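PDB 3W1Z: heat shock protein 16 from Schizosaccharomyces pombe, which probably acts as a stress-response chaperone that holds unfolded proteins, and assembles into a 16-mer. Local coordinates for the interface of chains A and B. Numbering follows the deposited sequence. Chains: chain A/B, Heat shock protein 16.

Contacts 1 and 2 are neighbours, about 7 Å apart between the centres of their C-alpha atoms, and share B:Asn89. Contact 3 is about 38 Å from contact 1 and about 45 Å from contact 2. Contacts 1 and 3 are the two ends of a reciprocal exchange. In contact 1 strand 90-93 of chain B, and in contact 3 strands 89-90 and 92-93 of chain A, pair with strand 39-43 of the other chain. Contact 3 adds helix 11-23 of chain B; chain A has no helix there. The pair is clasped at both ends, contact 2 adds a C-terminal tie, and the dimer is likely a building block of the 16-mer.

Contact 1: the interface of chains A and B. Residues chain A 41-42; chain B 81, 84-85, 89-91.
A:His42 lies in a pocket formed by B:Arg81, B:Ser85 and B:Gln90. Here chain B swaps strand 90-93 onto strand 39-43 of chain A, the strand exchange by which small heat shock proteins of this type dimerise. The histidine buries the most surface. Its CG is anti to the carbonyl carbon (chi1 -74°), which turns the ring towards helix 82-86. B:Arg81 CB sits over one ring face, towards its rim, 3.8 Å from the centroid. B:Gln90 CA approaches from the opposite side, beyond the rim, 3.4 Å from A:His42 CD2. At the ring edge A:His42 NE2 hydrogen-bonds the hydroxyl B:Ser85 OG at 2.7 Å. The donor cannot be told from heavy atoms. B:Glu84 steadies B:Arg81: B:Arg81 NE makes a salt bridge with B:Glu84 OE1 at 3.0 Å and a straighter hydrogen bond to B:Glu84 OE2 at 3.1 Å, from above the carboxylate plane. On the same side as the arginine stem, B:Glu84 OE2 is 3.7 Å from A:His42 CB. Cation and carboxylate near the imidazole would probably pull its ionisation in opposite senses. B:Arg91 N donates to A:Val41 O at 2.7 Å. A:Val41 CG1 packs crosswise on B:Arg91 CB at 3.8 Å. B:Arg91 NH1 hydrogen-bonds B:Gln90 O from above the carbonyl plane.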
loop_
_atom_site.group_PDB
_atom_site.type_symbol
_atom_site.label_atom_id
_atom_site.label_comp_id
_atom_site.label_asym_id
_atom_site.label_seq_id
_atom_site.Cartn_x
_atom_site.Cartn_y
_atom_site.Cartn_z
ATOM N N VAL A 41 -3.732 21.367 -35.269
ATOM C CA VAL A 41 -3.277 22.191 -36.383
ATOM C C VAL A 41 -3.237 21.383 -37.670
ATOM O O VAL A 41 -2.623 20.317 -37.725
ATOM C CB VAL A 41 -1.874 22.787 -36.123
ATOM C CG1 VAL A 41 -1.374 23.538 -37.350
ATOM C CG2 VAL A 41 -1.901 23.703 -34.911
ATOM N N HIS A 42 -3.899 21.890 -38.704
ATOM C CA HIS A 42 -3.879 21.224 -40.002
ATOM C C HIS A 42 -3.405 22.160 -41.106
ATOM O O HIS A 42 -3.686 23.353 -41.080
ATOM C CB HIS A 42 -5.260 20.656 -40.341
ATOM C CG HIS A 42 -5.613 19.425 -39.565
ATOM N ND1 HIS A 42 -6.182 19.472 -38.311
ATOM C CD2 HIS A 42 -5.473 18.113 -39.867
ATOM C CE1 HIS A 42 -6.379 18.240 -37.874
ATOM N NE2 HIS A 42 -5.957 17.398 -38.798
ATOM N N ARG B 81 -11.940 17.216 -39.053
ATOM C CA ARG B 81 -10.723 17.294 -39.849
ATOM C C ARG B 81 -10.175 15.913 -40.205
ATOM O O ARG B 81 -9.073 15.800 -40.739
ATOM C CB ARG B 81 -9.663 18.122 -39.118
ATOM C CG ARG B 81 -10.223 19.342 -38.404
ATOM C CD ARG B 81 -9.347 20.560 -38.630
ATOM N NE ARG B 81 -9.683 21.256 -39.867
ATOM C CZ ARG B 81 -10.278 22.443 -39.917
ATOM N NH1 ARG B 81 -10.595 23.075 -38.795
ATOM N NH2 ARG B 81 -10.549 23.003 -41.088
ATOM N N GLU B 84 -9.002 15.451 -43.645
ATOM C CA GLU B 84 -7.820 16.286 -43.827
ATOM C C GLU B 84 -6.585 15.536 -43.333
ATOM O O GLU B 84 -5.562 15.483 -44.016
ATOM C CB GLU B 84 -7.970 17.613 -43.081
ATOM C CG GLU B 84 -9.310 18.315 -43.333
ATOM C CD GLU B 84 -9.351 19.715 -42.748
ATOM O OE1 GLU B 84 -10.463 20.244 -42.545
ATOM O OE2 GLU B 84 -8.268 20.292 -42.504
ATOM N N SER B 85 -6.696 14.937 -42.150
ATOM C CA SER B 85 -5.616 14.130 -41.594
ATOM C C SER B 85 -5.342 12.926 -42.485
ATOM O O SER B 85 -4.200 12.488 -42.616
ATOM C CB SER B 85 -5.969 13.664 -40.180
ATOM O OG SER B 85 -6.223 14.766 -39.324
ATOM N N ASN B 89 -2.731 16.192 -43.987
ATOM C CA ASN B 89 -2.752 17.607 -43.625
ATOM C C ASN B 89 -2.421 17.903 -42.166
ATOM O O ASN B 89 -2.218 19.060 -41.802
ATOM C CB ASN B 89 -4.108 18.230 -43.970
ATOM C CG ASN B 89 -4.397 18.212 -45.455
ATOM O OD1 ASN B 89 -3.735 17.512 -46.220
ATOM N ND2 ASN B 89 -5.396 18.981 -45.873
ATOM N N GLN B 90 -2.363 16.870 -41.331
ATOM C CA GLN B 90 -2.185 17.082 -39.896
ATOM C C GLN B 90 -0.785 17.552 -39.518
ATOM O O GLN B 90 0.216 16.986 -39.958
ATOM C CB GLN B 90 -2.542 15.830 -39.087
ATOM C CG GLN B 90 -2.419 16.045 -37.580
ATOM C CD GLN B 90 -2.627 14.781 -36.771
ATOM O OE1 GLN B 90 -3.759 14.371 -36.517
ATOM N NE2 GLN B 90 -1.529 14.162 -36.349
ATOM N N ARG B 91 -0.730 18.584 -38.684
ATOM C CA ARG B 91 0.533 19.088 -38.164
ATOM C C ARG B 91 0.670 18.819 -36.664
ATOM O O ARG B 91 1.592 18.124 -36.238
ATOM C CB ARG B 91 0.713 20.570 -38.503
ATOM C CG ARG B 91 0.847 20.826 -40.000
ATOM C CD ARG B 91 1.758 19.786 -40.648
ATOM N NE ARG B 91 1.915 19.987 -42.087
ATOM C CZ ARG B 91 1.795 19.024 -42.997
ATOM N NH1 ARG B 91 1.511 17.782 -42.623
ATOM N NH2 ARG B 91 1.959 19.302 -44.283
#

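Contact 2: the interface of chains A and B. Residues chain A 44, 137; chain B 87, 89.
A:Lys137 reaches across to B:Glu87 and B:Asn89 with its terminal amine. This is a small polar patch between loops of two alpha-crystallin-type subunits. The close part is the grip on NZ. The backbone oxygen B:Glu87 O accepts from A:Lys137 NZ at 3.0 Å. The amine stands above that carbonyl plane, 36° out of it. A second bond runs from A:Lys137 NZ to the side-chain amide oxygen B:Asn89 OD1, at 3.1 Å. Here the amine lies in the carbonyl plane. The lysine chain bends at chi2 and chi3 (-66°), then runs straight to its tip and meets the asparagine at about a right angle. The two oxygens thus fix the amine from different directions. The other branch of the same amide, B:Asn89 ND2, touches A:Gly44 CA closely at 3.3 Å, a contact and not a hydrogen bond. The rest is looser. B:Asn89 CG is 3.9 Å from A:Gly44 CA. The carboxylate of B:Glu87 makes no bond to the lysine: B:Glu87 OE2 is 5.1 Å from A:Lys137 NZ. Its charge may still steady the amine at long range. The site ties the C-terminal stretch of chain A, just ahead of strand 138-140, to the exchanged segment of chain B.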
loop_
_atom_site.group_PDB
_atom_site.type_symbol
_atom_site.label_atom_id
_atom_site.label_comp_id
_atom_site.label_asym_id
_atom_site.label_seq_id
_atom_site.Cartn_x
_atom_site.Cartn_y
_atom_site.Cartn_z
ATOM N N GLY A 44 -3.580 22.427 -45.235
ATOM C CA GLY A 44 -4.041 21.939 -46.519
ATOM C C GLY A 44 -3.348 22.672 -47.648
ATOM O O GLY A 44 -2.386 23.406 -47.415
ATOM N N LYS A 137 1.796 19.281 -53.338
ATOM C CA LYS A 137 1.602 17.991 -52.673
ATOM C C LYS A 137 1.424 16.805 -53.618
ATOM O O LYS A 137 0.879 16.944 -54.710
ATOM C CB LYS A 137 0.410 18.052 -51.709
ATOM C CG LYS A 137 0.563 17.173 -50.470
ATOM C CD LYS A 137 -0.758 16.535 -50.057
ATOM C CE LYS A 137 -1.775 17.564 -49.590
ATOM N NZ LYS A 137 -3.043 16.909 -49.155
ATOM N N GLU B 87 -5.605 12.972 -45.583
ATOM C CA GLU B 87 -4.955 13.511 -46.774
ATOM C C GLU B 87 -3.530 13.972 -46.486
ATOM O O GLU B 87 -2.846 14.492 -47.367
ATOM C CB GLU B 87 -5.768 14.670 -47.355
ATOM C CG GLU B 87 -7.056 14.248 -48.043
ATOM C CD GLU B 87 -7.783 15.418 -48.676
ATOM O OE1 GLU B 87 -8.241 16.309 -47.931
ATOM O OE2 GLU B 87 -7.890 15.449 -49.920
ATOM N N ASN B 89 -2.731 16.192 -43.987
ATOM C CA ASN B 89 -2.752 17.607 -43.625
ATOM C C ASN B 89 -2.421 17.903 -42.166
ATOM O O ASN B 89 -2.218 19.060 -41.802
ATOM C CB ASN B 89 -4.108 18.230 -43.970
ATOM C CG ASN B 89 -4.397 18.212 -45.455
ATOM O OD1 ASN B 89 -3.735 17.512 -46.220
ATOM N ND2 ASN B 89 -5.396 18.981 -45.873
#

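Contact 3: the interface of chains A and B. Residues chain A 89-92; chain B 19, 23, 41, 43.
An exchanged beta-strand forms this end of the alpha-crystallin-domain dimer. Residues 89-93 of chain A run antiparallel to strand 39-43 of chain B. A:Asn89 pairs with B:Glu43 through two backbone bonds, and A:Trp92 pairs with B:Val41. Between the pairs the strand bulges: B:Val41 O accepts both A:Arg91 N, at 2.9 Å, and A:Trp92 N, at 3.3 Å. At the bulge A:Arg91 points towards helix 11-23 of chain B. Its chain bends at chi2 and chi3 (75°), bringing the edge of the guanidinium to B:Asp19. A:Arg91 NE meets the syn lone pair of B:Asp19 OD1 at 2.8 Å, almost straight (177° at H). The guanidinium and carboxylate planes stand 72° apart. A:Arg91 NH1 makes a weaker salt bridge to B:Glu43 OE1 at 3.3 Å. The arginine stem also packs on the tyrosine rim, with A:Arg91 CB 3.6 Å from B:Tyr23 CE1. With an alanine in place of A:Arg91, the carboxylates of B:Asp19 and B:Glu43 would probably lose their cationic partner, and the tie between helix and strand would weaken. Next to it B:Tyr23 CB sits over the A:Trp92 indole face, 3.5 Å from A:Trp92 CD2. The patch lies where helix 11-23 of chain B folds over the joined strands.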
loop_
_atom_site.group_PDB
_atom_site.type_symbol
_atom_site.label_atom_id
_atom_site.label_comp_id
_atom_site.label_asym_id
_atom_site.label_seq_id
_atom_site.Cartn_x
_atom_site.Cartn_y
_atom_site.Cartn_z
ATOM N N ASN A 89 -20.662 24.381 -1.620
ATOM C CA ASN A 89 -19.268 24.007 -1.779
ATOM C C ASN A 89 -19.009 23.246 -3.065
ATOM O O ASN A 89 -19.926 22.675 -3.656
ATOM C CB ASN A 89 -18.799 23.175 -0.582
ATOM C CG ASN A 89 -18.763 23.971 0.709
ATOM O OD1 ASN A 89 -19.559 24.887 0.916
ATOM N ND2 ASN A 89 -17.830 23.626 1.587
ATOM N N GLN A 90 -17.754 23.243 -3.497
ATOM C CA GLN A 90 -17.360 22.369 -4.582
ATOM C C GLN A 90 -17.187 20.996 -3.969
ATOM O O GLN A 90 -16.328 20.799 -3.110
ATOM C CB GLN A 90 -16.024 22.809 -5.179
ATOM C CG GLN A 90 -16.031 24.163 -5.851
ATOM C CD GLN A 90 -14.957 24.274 -6.916
ATOM O OE1 GLN A 90 -14.000 23.499 -6.929
ATOM N NE2 GLN A 90 -15.116 25.230 -7.823
ATOM N N ARG A 91 -18.005 20.046 -4.400
ATOM C CA ARG A 91 -17.831 18.670 -3.966
ATOM C C ARG A 91 -16.760 18.002 -4.816
ATOM O O ARG A 91 -16.057 17.104 -4.357
ATOM C CB ARG A 91 -19.148 17.898 -4.030
ATOM C CG ARG A 91 -20.253 18.498 -3.174
ATOM C CD ARG A 91 -21.140 17.420 -2.568
ATOM N NE ARG A 91 -20.487 16.726 -1.460
ATOM C CZ ARG A 91 -20.466 17.174 -0.208
ATOM N NH1 ARG A 91 -21.056 18.320 0.101
ATOM N NH2 ARG A 91 -19.850 16.476 0.738
ATOM N N TRP A 92 -16.650 18.450 -6.064
ATOM C CA TRP A 92 -15.705 17.872 -7.007
ATOM C C TRP A 92 -15.221 18.937 -7.987
ATOM O O TRP A 92 -16.019 19.740 -8.468
ATOM C CB TRP A 92 -16.416 16.757 -7.774
ATOM C CG TRP A 92 -15.516 15.747 -8.388
ATOM C CD1 TRP A 92 -15.185 15.638 -9.705
ATOM C CD2 TRP A 92 -14.837 14.683 -7.713
ATOM N NE1 TRP A 92 -14.336 14.573 -9.893
ATOM C CE2 TRP A 92 -14.107 13.972 -8.684
ATOM C CE3 TRP A 92 -14.774 14.266 -6.380
ATOM C CZ2 TRP A 92 -13.323 12.866 -8.365
ATOM C CZ3 TRP A 92 -13.994 13.169 -6.065
ATOM C CH2 TRP A 92 -13.279 12.481 -7.054
ATOM N N ASP B 19 -18.454 11.182 -1.703
ATOM C CA ASP B 19 -17.938 11.977 -2.814
ATOM C C ASP B 19 -17.095 11.135 -3.757
ATOM O O ASP B 19 -17.268 11.195 -4.975
ATOM C CB ASP B 19 -17.093 13.144 -2.298
ATOM C CG ASP B 19 -17.926 14.355 -1.932
ATOM O OD1 ASP B 19 -19.169 14.246 -1.934
ATOM O OD2 ASP B 19 -17.333 15.414 -1.635
ATOM N N TYR B 23 -18.579 10.667 -7.534
ATOM C CA TYR B 23 -18.072 11.436 -8.665
ATOM C C TYR B 23 -16.856 10.864 -9.402
ATOM O O TYR B 23 -16.541 11.321 -10.500
ATOM C CB TYR B 23 -17.762 12.860 -8.207
ATOM C CG TYR B 23 -18.893 13.503 -7.438
ATOM C CD1 TYR B 23 -18.666 14.105 -6.208
ATOM C CD2 TYR B 23 -20.186 13.512 -7.945
ATOM C CE1 TYR B 23 -19.695 14.693 -5.502
ATOM C CE2 TYR B 23 -21.222 14.101 -7.246
ATOM C CZ TYR B 23 -20.970 14.690 -6.026
ATOM O OH TYR B 23 -21.998 15.279 -5.325
ATOM N N VAL B 41 -18.641 19.495 -9.795
ATOM C CA VAL B 41 -19.903 19.301 -9.092
ATOM C C VAL B 41 -20.015 20.265 -7.920
ATOM O O VAL B 41 -19.133 20.321 -7.063
ATOM C CB VAL B 41 -20.062 17.857 -8.583
ATOM C CG1 VAL B 41 -21.435 17.670 -7.955
ATOM C CG2 VAL B 41 -19.857 16.868 -9.717
ATOM N N GLU B 43 -22.692 21.799 -4.802
ATOM C CA GLU B 43 -23.922 21.574 -4.060
ATOM C C GLU B 43 -24.216 22.700 -3.080
ATOM O O GLU B 43 -23.460 22.932 -2.136
ATOM C CB GLU B 43 -23.870 20.240 -3.310
ATOM C CG GLU B 43 -25.202 19.847 -2.687
ATOM C CD GLU B 43 -25.075 18.734 -1.667
ATOM O OE1 GLU B 43 -23.941 18.280 -1.414
ATOM O OE2 GLU B 43 -26.113 18.315 -1.112
#